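Local coordinates for arsenate reductase (ArsC) (PDB 1Y1L), which probably reduces arsenate to arsenite in arsenic detoxification, using a low molecular weight phosphotyrosine phosphatase fold, at residues D69-V74 with T87-T92; K45-E50 with G105-V110; K28-G33 with K58-D63. All coordinates share one frame; numbering follows the deposited sequence.

Contact 1. Residues D69-V74 with T87-T92; sequences DFDLIV and TDKPVT. With CD (cadmium ion), chain F.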
loop_
_atom_site.group_PDB
_atom_site.type_symbol
_atom_site.label_atom_id
_atom_site.label_comp_id
_atom_site.label_asym_id
_atom_site.label_seq_id
_atom_site.Cartn_x
_atom_site.Cartn_y
_atom_site.Cartn_z
ATOM N N ASP A 69 0.434 -19.408 4.775
ATOM C CA ASP A 69 -0.410 -20.542 5.136
ATOM C C ASP A 69 -1.884 -20.266 4.851
ATOM O O ASP A 69 -2.649 -21.187 4.567
ATOM C CB ASP A 69 -0.261 -20.869 6.630
ATOM C CG ASP A 69 1.102 -21.457 6.985
ATOM O OD1 ASP A 69 1.842 -21.896 6.075
ATOM O OD2 ASP A 69 1.428 -21.498 8.193
ATOM N N PHE A 70 -2.272 -18.999 4.952
ATOM C CA PHE A 70 -3.656 -18.571 4.754
ATOM C C PHE A 70 -4.041 -18.288 3.297
ATOM O O PHE A 70 -3.176 -18.164 2.441
ATOM C CB PHE A 70 -3.929 -17.363 5.659
ATOM C CG PHE A 70 -3.558 -17.601 7.097
ATOM C CD1 PHE A 70 -2.261 -17.384 7.529
ATOM C CD2 PHE A 70 -4.482 -18.128 7.998
ATOM C CE1 PHE A 70 -1.879 -17.693 8.832
ATOM C CE2 PHE A 70 -4.108 -18.438 9.305
ATOM C CZ PHE A 70 -2.803 -18.223 9.722
ATOM N N ASP A 71 -5.334 -18.196 3.008
ATOM C CA ASP A 71 -5.780 -17.951 1.646
ATOM C C ASP A 71 -6.609 -16.707 1.479
ATOM O O ASP A 71 -7.120 -16.426 0.388
ATOM C CB ASP A 71 -6.539 -19.154 1.136
ATOM C CG ASP A 71 -5.735 -20.396 1.247
ATOM O OD1 ASP A 71 -5.851 -21.071 2.288
ATOM O OD2 ASP A 71 -4.941 -20.661 0.323
ATOM N N LEU A 72 -6.773 -15.986 2.577
ATOM C CA LEU A 72 -7.515 -14.721 2.610
ATOM C C LEU A 72 -7.256 -14.121 3.962
ATOM O O LEU A 72 -7.711 -14.652 4.960
ATOM C CB LEU A 72 -9.023 -14.937 2.418
ATOM C CG LEU A 72 -10.013 -13.763 2.439
ATOM C CD1 LEU A 72 -10.763 -13.734 3.737
ATOM C CD2 LEU A 72 -9.331 -12.448 2.174
ATOM N N ILE A 73 -6.436 -13.085 4.008
ATOM C CA ILE A 73 -6.160 -12.440 5.277
ATOM C C ILE A 73 -6.949 -11.140 5.345
ATOM O O ILE A 73 -6.704 -10.216 4.581
ATOM C CB ILE A 73 -4.628 -12.263 5.527
ATOM C CG1 ILE A 73 -4.358 -11.398 6.764
ATOM C CG2 ILE A 73 -3.935 -11.743 4.293
ATOM C CD1 ILE A 73 -4.294 -9.901 6.499
ATOM N N VAL A 74 -8.002 -11.154 6.156
ATOM C CA VAL A 74 -8.855 -9.993 6.355
ATOM C C VAL A 74 -8.213 -9.139 7.445
ATOM O O VAL A 74 -7.861 -9.653 8.513
ATOM C CB VAL A 74 -10.283 -10.422 6.763
ATOM C CG1 VAL A 74 -10.232 -11.701 7.553
ATOM C CG2 VAL A 74 -10.961 -9.336 7.575
ATOM N N THR A 87 2.678 -9.625 2.144
ATOM C CA THR A 87 2.176 -10.709 1.332
ATOM C C THR A 87 1.486 -10.251 0.045
ATOM O O THR A 87 0.648 -9.349 0.085
ATOM C CB THR A 87 1.216 -11.584 2.170
ATOM O OG1 THR A 87 0.951 -12.812 1.481
ATOM C CG2 THR A 87 -0.097 -10.866 2.440
ATOM N N ASP A 88 1.912 -10.808 -1.102
ATOM C CA ASP A 88 1.304 -10.499 -2.413
ATOM C C ASP A 88 -0.020 -11.335 -2.448
ATOM O O ASP A 88 -0.680 -11.430 -3.477
ATOM C CB ASP A 88 2.242 -10.858 -3.572
ATOM C CG ASP A 88 3.357 -9.815 -3.685
ATOM O OD1 ASP A 88 4.504 -10.075 -3.259
ATOM O OD2 ASP A 88 3.169 -8.684 -4.184
ATOM N N LYS A 89 -0.374 -11.950 -1.312
ATOM C CA LYS A 89 -1.611 -12.740 -1.134
ATOM C C LYS A 89 -2.864 -11.854 -1.074
ATOM O O LYS A 89 -2.772 -10.622 -1.045
ATOM C CB LYS A 89 -1.550 -13.521 0.181
ATOM C CG LYS A 89 -0.932 -14.900 0.087
ATOM C CD LYS A 89 -1.867 -15.901 -0.592
ATOM C CE LYS A 89 -1.333 -17.330 -0.501
ATOM N NZ LYS A 89 -2.345 -18.328 -0.945
ATOM N N PRO A 90 -4.055 -12.468 -1.011
ATOM C CA PRO A 90 -5.287 -11.676 -0.949
ATOM C C PRO A 90 -5.617 -11.205 0.459
ATOM O O PRO A 90 -5.591 -11.996 1.402
ATOM C CB PRO A 90 -6.341 -12.652 -1.466
ATOM C CG PRO A 90 -5.844 -13.952 -0.973
ATOM C CD PRO A 90 -4.362 -13.883 -1.254
ATOM N N VAL A 91 -5.919 -9.915 0.593
ATOM C CA VAL A 91 -6.259 -9.324 1.883
ATOM C C VAL A 91 -7.283 -8.187 1.762
ATOM O O VAL A 91 -7.186 -7.347 0.865
ATOM C CB VAL A 91 -4.984 -8.854 2.680
ATOM C CG1 VAL A 91 -3.713 -8.997 1.858
ATOM C CG2 VAL A 91 -5.150 -7.433 3.168
ATOM N N THR A 92 -8.282 -8.197 2.644
ATOM C CA THR A 92 -9.325 -7.169 2.661
ATOM C C THR A 92 -9.124 -6.234 3.861
ATOM O O THR A 92 -8.206 -6.424 4.671
ATOM C CB THR A 92 -10.734 -7.778 2.775
ATOM O OG1 THR A 92 -10.818 -8.981 2.005
ATOM C CG2 THR A 92 -11.767 -6.809 2.242
HETATM CD CD CD F . 5.401 -8.962 -5.034
#
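One good backbone hydrogen bond links D69-V74 to T87-T92. The amide N of I73 donates to P90 O at 2.9 Å, nearly straight (N-H...O 167°) and in the plane of the P90 carbonyl. A second bond, from T92 N back to I73 O at 3.2 Å, is bent and less certain. Ahead of the strand, the geometry fits an ST turn, with K89 N donating to T87 OG1.

Apolar contact is made by I73 and V91, which lie side by side and point the same way: I73 sends CG1 anti to its backbone N, and its other branch, CG2, rests 3.5 Å from V91 CB. This pair lies where strands 73-77 and 91-95 begin, the latter outermost within this chain in the four-stranded parallel sheet of the low molecular weight phosphatase fold. A disulfide ties C77, at the end of strand 73-77, to C82 in the connection that follows, consistent with a redox-active loop as in related arsenate reductases. I73 and V74 also pack on strand 2-6, against V5 and F4. Separately, L72 and T92 cross obliquely in a van der Waals contact, with L72 CD2 3.8 Å from T92 OG1.

Charged groups lie at the margins. The K89 chain bends at chi2 (-74°) and brings NZ to D71 OD2 in a long salt bridge of 3.7 Å. D88 lies well away from D69-V74 and chelates cadmium through OD1 at 2.3 Å and OD2 at 2.4 Å. H95 NE2 of the second subunit binds the same ion, and P90 packs on T92 of that subunit.

Contact 2. Residues K45-E50 with G105-V110; sequences KRLLAE and GTYRRV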
loop_
_atom_site.group_PDB
_atom_site.type_symbol
_atom_site.label_atom_id
_atom_site.label_comp_id
_atom_site.label_asym_id
_atom_site.label_seq_id
_atom_site.Cartn_x
_atom_site.Cartn_y
_atom_site.Cartn_z
ATOM N N LYS A 45 -14.304 -12.437 25.917
ATOM C CA LYS A 45 -14.464 -13.830 26.291
ATOM C C LYS A 45 -15.777 -14.055 27.015
ATOM O O LYS A 45 -16.340 -15.149 26.955
ATOM C CB LYS A 45 -13.276 -14.330 27.116
ATOM C CG LYS A 45 -12.998 -13.573 28.367
ATOM C CD LYS A 45 -11.861 -14.216 29.138
ATOM C CE LYS A 45 -10.548 -14.096 28.399
ATOM N NZ LYS A 45 -9.410 -14.565 29.232
ATOM N N ARG A 46 -16.248 -13.016 27.703
ATOM C CA ARG A 46 -17.504 -13.067 28.434
ATOM C C ARG A 46 -18.597 -13.057 27.392
ATOM O O ARG A 46 -19.484 -13.902 27.400
ATOM C CB ARG A 46 -17.656 -11.838 29.341
ATOM C CG ARG A 46 -19.070 -11.653 29.911
ATOM C CD ARG A 46 -19.324 -10.207 30.294
ATOM N NE ARG A 46 -20.752 -9.901 30.423
ATOM C CZ ARG A 46 -21.303 -8.719 30.130
ATOM N NH1 ARG A 46 -22.608 -8.538 30.285
ATOM N NH2 ARG A 46 -20.560 -7.715 29.671
ATOM N N LEU A 47 -18.528 -12.075 26.506
ATOM C CA LEU A 47 -19.503 -11.920 25.439
ATOM C C LEU A 47 -19.624 -13.144 24.518
ATOM O O LEU A 47 -20.711 -13.460 24.023
ATOM C CB LEU A 47 -19.166 -10.661 24.632
ATOM C CG LEU A 47 -19.949 -9.378 24.948
ATOM C CD1 LEU A 47 -20.239 -9.259 26.412
ATOM C CD2 LEU A 47 -19.161 -8.184 24.452
ATOM N N LEU A 48 -18.497 -13.798 24.255
ATOM C CA LEU A 48 -18.492 -14.978 23.409
ATOM C C LEU A 48 -19.012 -16.172 24.192
ATOM O O LEU A 48 -19.781 -16.978 23.658
ATOM C CB LEU A 48 -17.087 -15.255 22.863
ATOM C CG LEU A 48 -16.598 -14.283 21.785
ATOM C CD1 LEU A 48 -15.161 -14.590 21.422
ATOM C CD2 LEU A 48 -17.493 -14.382 20.569
ATOM N N ALA A 49 -18.596 -16.281 25.453
ATOM C CA ALA A 49 -19.029 -17.378 26.327
ATOM C C ALA A 49 -20.531 -17.299 26.580
ATOM O O ALA A 49 -21.176 -18.284 26.930
ATOM C CB ALA A 49 -18.275 -17.332 27.643
ATOM N N GLU A 50 -21.066 -16.095 26.453
ATOM C CA GLU A 50 -22.486 -15.843 26.632
ATOM C C GLU A 50 -23.209 -16.383 25.385
ATOM O O GLU A 50 -24.430 -16.596 25.402
ATOM C CB GLU A 50 -22.696 -14.328 26.781
ATOM C CG GLU A 50 -24.100 -13.876 27.139
ATOM C CD GLU A 50 -24.191 -12.367 27.314
ATOM O OE1 GLU A 50 -23.649 -11.856 28.320
ATOM O OE2 GLU A 50 -24.798 -11.698 26.444
ATOM N N GLY A 105 -21.802 -1.408 26.409
ATOM C CA GLY A 105 -22.468 -2.173 25.372
ATOM C C GLY A 105 -21.787 -2.021 24.027
ATOM O O GLY A 105 -22.112 -2.748 23.091
ATOM N N THR A 106 -20.874 -1.052 23.917
ATOM C CA THR A 106 -20.127 -0.799 22.683
ATOM C C THR A 106 -19.493 -2.080 22.165
ATOM O O THR A 106 -19.419 -2.295 20.958
ATOM C CB THR A 106 -19.045 0.284 22.899
ATOM O OG1 THR A 106 -19.674 1.572 22.960
ATOM C CG2 THR A 106 -18.029 0.292 21.772
ATOM N N TYR A 107 -19.020 -2.916 23.081
ATOM C CA TYR A 107 -18.424 -4.182 22.713
ATOM C C TYR A 107 -19.431 -5.055 21.971
ATOM O O TYR A 107 -19.102 -5.683 20.973
ATOM C CB TYR A 107 -17.958 -4.908 23.951
ATOM C CG TYR A 107 -16.533 -4.642 24.289
ATOM C CD1 TYR A 107 -16.128 -3.415 24.787
ATOM C CD2 TYR A 107 -15.584 -5.636 24.145
ATOM C CE1 TYR A 107 -14.815 -3.190 25.134
ATOM C CE2 TYR A 107 -14.266 -5.419 24.490
ATOM C CZ TYR A 107 -13.888 -4.202 24.982
ATOM O OH TYR A 107 -12.573 -4.020 25.309
ATOM N N ARG A 108 -20.647 -5.140 22.498
ATOM C CA ARG A 108 -21.685 -5.933 21.861
ATOM C C ARG A 108 -21.971 -5.389 20.471
ATOM O O ARG A 108 -22.181 -6.157 19.532
ATOM C CB ARG A 108 -22.960 -5.942 22.713
ATOM C CG ARG A 108 -22.909 -6.902 23.913
ATOM C CD ARG A 108 -24.282 -7.068 24.571
ATOM N NE ARG A 108 -24.338 -8.211 25.481
ATOM C CZ ARG A 108 -23.982 -8.176 26.765
ATOM N NH1 ARG A 108 -24.075 -9.267 27.505
ATOM N NH2 ARG A 108 -23.534 -7.053 27.321
ATOM N N ARG A 109 -22.004 -4.066 20.353
ATOM C CA ARG A 109 -22.243 -3.421 19.069
ATOM C C ARG A 109 -21.133 -3.833 18.091
ATOM O O ARG A 109 -21.397 -4.119 16.917
ATOM C CB ARG A 109 -22.273 -1.901 19.243
ATOM C CG ARG A 109 -22.756 -1.123 18.033
ATOM C CD ARG A 109 -21.628 -0.286 17.453
ATOM N NE ARG A 109 -22.111 1.035 17.062
ATOM C CZ ARG A 109 -21.848 2.162 17.724
ATOM N NH1 ARG A 109 -22.352 3.310 17.285
ATOM N NH2 ARG A 109 -21.067 2.153 18.806
ATOM N N VAL A 110 -19.892 -3.835 18.573
ATOM C CA VAL A 110 -18.744 -4.235 17.764
ATOM C C VAL A 110 -18.891 -5.697 17.383
ATOM O O VAL A 110 -18.572 -6.089 16.267
ATOM C CB VAL A 110 -17.427 -4.043 18.535
ATOM C CG1 VAL A 110 -16.283 -4.749 17.837
ATOM C CG2 VAL A 110 -17.130 -2.569 18.673
#
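R108 NH1 is gripped by both carboxylate oxygens of E50. OE2 accepts a hydrogen bond from it at 2.7 Å, almost straight (N-H...O 172°), through its syn lone pair and within the guanidinium plane. OE1 of E50 also stands 2.7 Å from R108 NH1 and adds to the salt bridge. The carboxylate and guanidinium are nearly coplanar, although the two chains, both extended, meet at about a right angle.

A second positive charge lies close by. R46 NH1 approaches R108 NH1 to 3.2 Å at the edge of the R108 guanidinium, and the two guanidinium planes are 80° apart. Both nitrogens are donors, so no bond joins them; the carboxylate of E50 probably offsets part of the repulsion. Its link to R46 is loose: OE1 lies 4.0 Å from R46 NH1 and well out of the guanidinium plane, leaving attraction of charge without a directed bond. R46, E50 and R108 nevertheless make up one salt-bridge network.

Beneath it, L47 divides its two methyls between the partners. CD1 sits over the centre of one face of the R108 guanidinium, 3.9 Å from CZ of R108, and also lies toward the rim of a face of R46. CD2 turns to Y107 and reaches its CB at 3.5 Å. The Y107 hydroxyl hydrogen-bonds to D41 OD2, while L47 also packs on M15 of helix 12-21.

The segments 45-49 and 106-110 cross at -59° with their axes 10.8 Å apart, so long side chains bridge the gap. This is a helix-helix contact of the low molecular weight phosphatase fold, with buried L47 on the inner side and the charged network toward solvent.

Contact 3. Residues K28-G33 with K58-D63; sequences KAESAG and KPRTVD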
loop_
_atom_site.group_PDB
_atom_site.type_symbol
_atom_site.label_atom_id
_atom_site.label_comp_id
_atom_site.label_asym_id
_atom_site.label_seq_id
_atom_site.Cartn_x
_atom_site.Cartn_y
_atom_site.Cartn_z
ATOM N N LYS A 28 -11.683 -22.556 7.893
ATOM C CA LYS A 28 -11.395 -22.398 9.297
ATOM C C LYS A 28 -10.829 -20.992 9.445
ATOM O O LYS A 28 -10.680 -20.282 8.450
ATOM C CB LYS A 28 -10.408 -23.464 9.770
ATOM C CG LYS A 28 -11.039 -24.841 9.935
ATOM C CD LYS A 28 -10.032 -25.894 10.400
ATOM C CE LYS A 28 -10.674 -27.275 10.485
ATOM N NZ LYS A 28 -9.673 -28.363 10.698
ATOM N N ALA A 29 -10.517 -20.583 10.672
ATOM C CA ALA A 29 -9.998 -19.247 10.901
ATOM C C ALA A 29 -8.998 -19.172 12.029
ATOM O O ALA A 29 -8.982 -20.008 12.924
ATOM C CB ALA A 29 -11.142 -18.282 11.164
ATOM N N GLU A 30 -8.133 -18.177 11.950
ATOM C CA GLU A 30 -7.129 -17.924 12.963
ATOM C C GLU A 30 -7.038 -16.406 13.050
ATOM O O GLU A 30 -7.641 -15.692 12.236
ATOM C CB GLU A 30 -5.772 -18.511 12.562
ATOM C CG GLU A 30 -5.700 -20.024 12.567
ATOM C CD GLU A 30 -4.270 -20.532 12.685
ATOM O OE1 GLU A 30 -3.832 -20.849 13.812
ATOM O OE2 GLU A 30 -3.568 -20.600 11.656
ATOM N N SER A 31 -6.291 -15.913 14.030
ATOM C CA SER A 31 -6.132 -14.479 14.204
ATOM C C SER A 31 -4.706 -14.129 14.603
ATOM O O SER A 31 -3.965 -14.993 15.076
ATOM C CB SER A 31 -7.131 -13.953 15.251
ATOM O OG SER A 31 -7.088 -14.684 16.474
ATOM N N ALA A 32 -4.295 -12.893 14.327
ATOM C CA ALA A 32 -2.957 -12.426 14.701
ATOM C C ALA A 32 -2.951 -10.908 14.863
ATOM O O ALA A 32 -3.880 -10.229 14.409
ATOM C CB ALA A 32 -1.942 -12.838 13.670
ATOM N N GLY A 33 -1.902 -10.379 15.487
ATOM C CA GLY A 33 -1.820 -8.945 15.681
ATOM C C GLY A 33 -0.480 -8.329 15.333
ATOM O O GLY A 33 0.542 -9.004 15.255
ATOM N N LYS A 58 -4.704 -17.054 24.116
ATOM C CA LYS A 58 -3.783 -15.933 24.279
ATOM C C LYS A 58 -3.504 -15.265 22.940
ATOM O O LYS A 58 -3.406 -15.936 21.917
ATOM C CB LYS A 58 -2.475 -16.428 24.908
ATOM C CG LYS A 58 -1.804 -17.539 24.117
ATOM C CD LYS A 58 -0.695 -18.229 24.892
ATOM C CE LYS A 58 -1.204 -19.461 25.635
ATOM N NZ LYS A 58 -2.147 -19.143 26.736
ATOM N N PRO A 59 -3.403 -13.926 22.927
ATOM C CA PRO A 59 -3.135 -13.174 21.696
ATOM C C PRO A 59 -1.833 -13.621 21.033
ATOM O O PRO A 59 -0.823 -13.817 21.708
ATOM C CB PRO A 59 -3.020 -11.737 22.209
ATOM C CG PRO A 59 -3.953 -11.712 23.356
ATOM C CD PRO A 59 -3.603 -13.002 24.058
ATOM N N ARG A 60 -1.872 -13.847 19.726
ATOM C CA ARG A 60 -0.661 -14.244 19.017
ATOM C C ARG A 60 -0.280 -13.191 17.982
ATOM O O ARG A 60 -1.062 -12.852 17.090
ATOM C CB ARG A 60 -0.789 -15.644 18.381
ATOM C CG ARG A 60 -1.590 -15.743 17.085
ATOM C CD ARG A 60 -1.406 -17.115 16.419
ATOM N NE ARG A 60 -2.077 -17.211 15.118
ATOM C CZ ARG A 60 -1.925 -18.210 14.247
ATOM N NH1 ARG A 60 -2.585 -18.186 13.096
ATOM N NH2 ARG A 60 -1.109 -19.225 14.509
ATOM N N THR A 61 0.908 -12.626 18.143
ATOM C CA THR A 61 1.374 -11.618 17.207
ATOM C C THR A 61 1.513 -12.242 15.813
ATOM O O THR A 61 1.770 -13.442 15.667
ATOM C CB THR A 61 2.714 -11.015 17.660
ATOM O OG1 THR A 61 2.623 -10.623 19.036
ATOM C CG2 THR A 61 3.054 -9.789 16.819
ATOM N N VAL A 62 1.315 -11.421 14.790
ATOM C CA VAL A 62 1.394 -11.858 13.407
ATOM C C VAL A 62 2.829 -12.262 13.039
ATOM O O VAL A 62 3.070 -12.881 12.004
ATOM C CB VAL A 62 0.851 -10.740 12.471
ATOM C CG1 VAL A 62 1.838 -9.589 12.378
ATOM C CG2 VAL A 62 0.494 -11.300 11.111
ATOM N N ASP A 63 3.770 -11.930 13.912
ATOM C CA ASP A 63 5.176 -12.249 13.704
ATOM C C ASP A 63 5.425 -13.741 13.939
ATOM O O ASP A 63 6.279 -14.346 13.294
ATOM C CB ASP A 63 6.017 -11.414 14.672
ATOM C CG ASP A 63 7.470 -11.342 14.272
ATOM O OD1 ASP A 63 8.337 -11.486 15.163
ATOM O OD2 ASP A 63 7.745 -11.119 13.073
#
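R60 and E30 cross at about a right angle, and the arginine lies along strand 29-33. At R60 the first torsion puts CG in the crowded position between the backbone N and the carbonyl carbon. From there the chain extends fully to NE and carries its guanidinium back past S31 to E30.

Two different sides of that flat group are used. At its edge, NE donates to S31 O at 2.9 Å, close to the guanidinium plane and in the plane of the carbonyl, with an N-H...O angle of 159°. Over one face stands E30 OE1, the carboxylate being turned 50° from the guanidinium. E30 OE2 completes the salt bridge at 3.0 Å from R60 NH1. The backbone bond thus probably fixes the rotation of the arginine, while the carboxylate balances its charge from above the plane. E30 OE2 is shared with K1 NZ.

Further along the strand, A32 turns its CB toward the loop and meets V62 CB at 3.7 Å. The hydroxyl of S31 is engaged elsewhere, by E17.

At the strand's end the backbones take over. G33 N donates to R60 O at 3.1 Å, and V62 N donates to G33 O at 2.6 Å along a straight path (171°); both use carbonyl lone pairs. The pair forms a single beta bridge between G33 and T61.

The loop 58-63 thereby docks on the outermost strand 29-33, whose backbone also bonds to strand 2-6. R60 N also hydrogen-bonds N9 OD1, in the segment C6 to R12, whose sequence fits the C-X5-R oxyanion-binding P-loop characteristic of low molecular weight phosphatases.

From the N terminus, strand 29-33 opens contact 3 and helix 42-49 opens contact 2 before the loop 58-63 returns to close contact 3, so these two contacts cross along the chain. D69-V74 then leads into strand 73-77, and contact 1 closes as T87-T92 leads into strand 91-95; it follows contact 3 in series. Helix 106-121 finally closes contact 2, within whose long loop contact 1 is nested. Contacts 1 and 3 both reach the parallel sheet and touch where F70 CZ meets E30 and R60. Contact 2 ties helices together about 27 Å from contact 1, centre to centre, across the chain's centre.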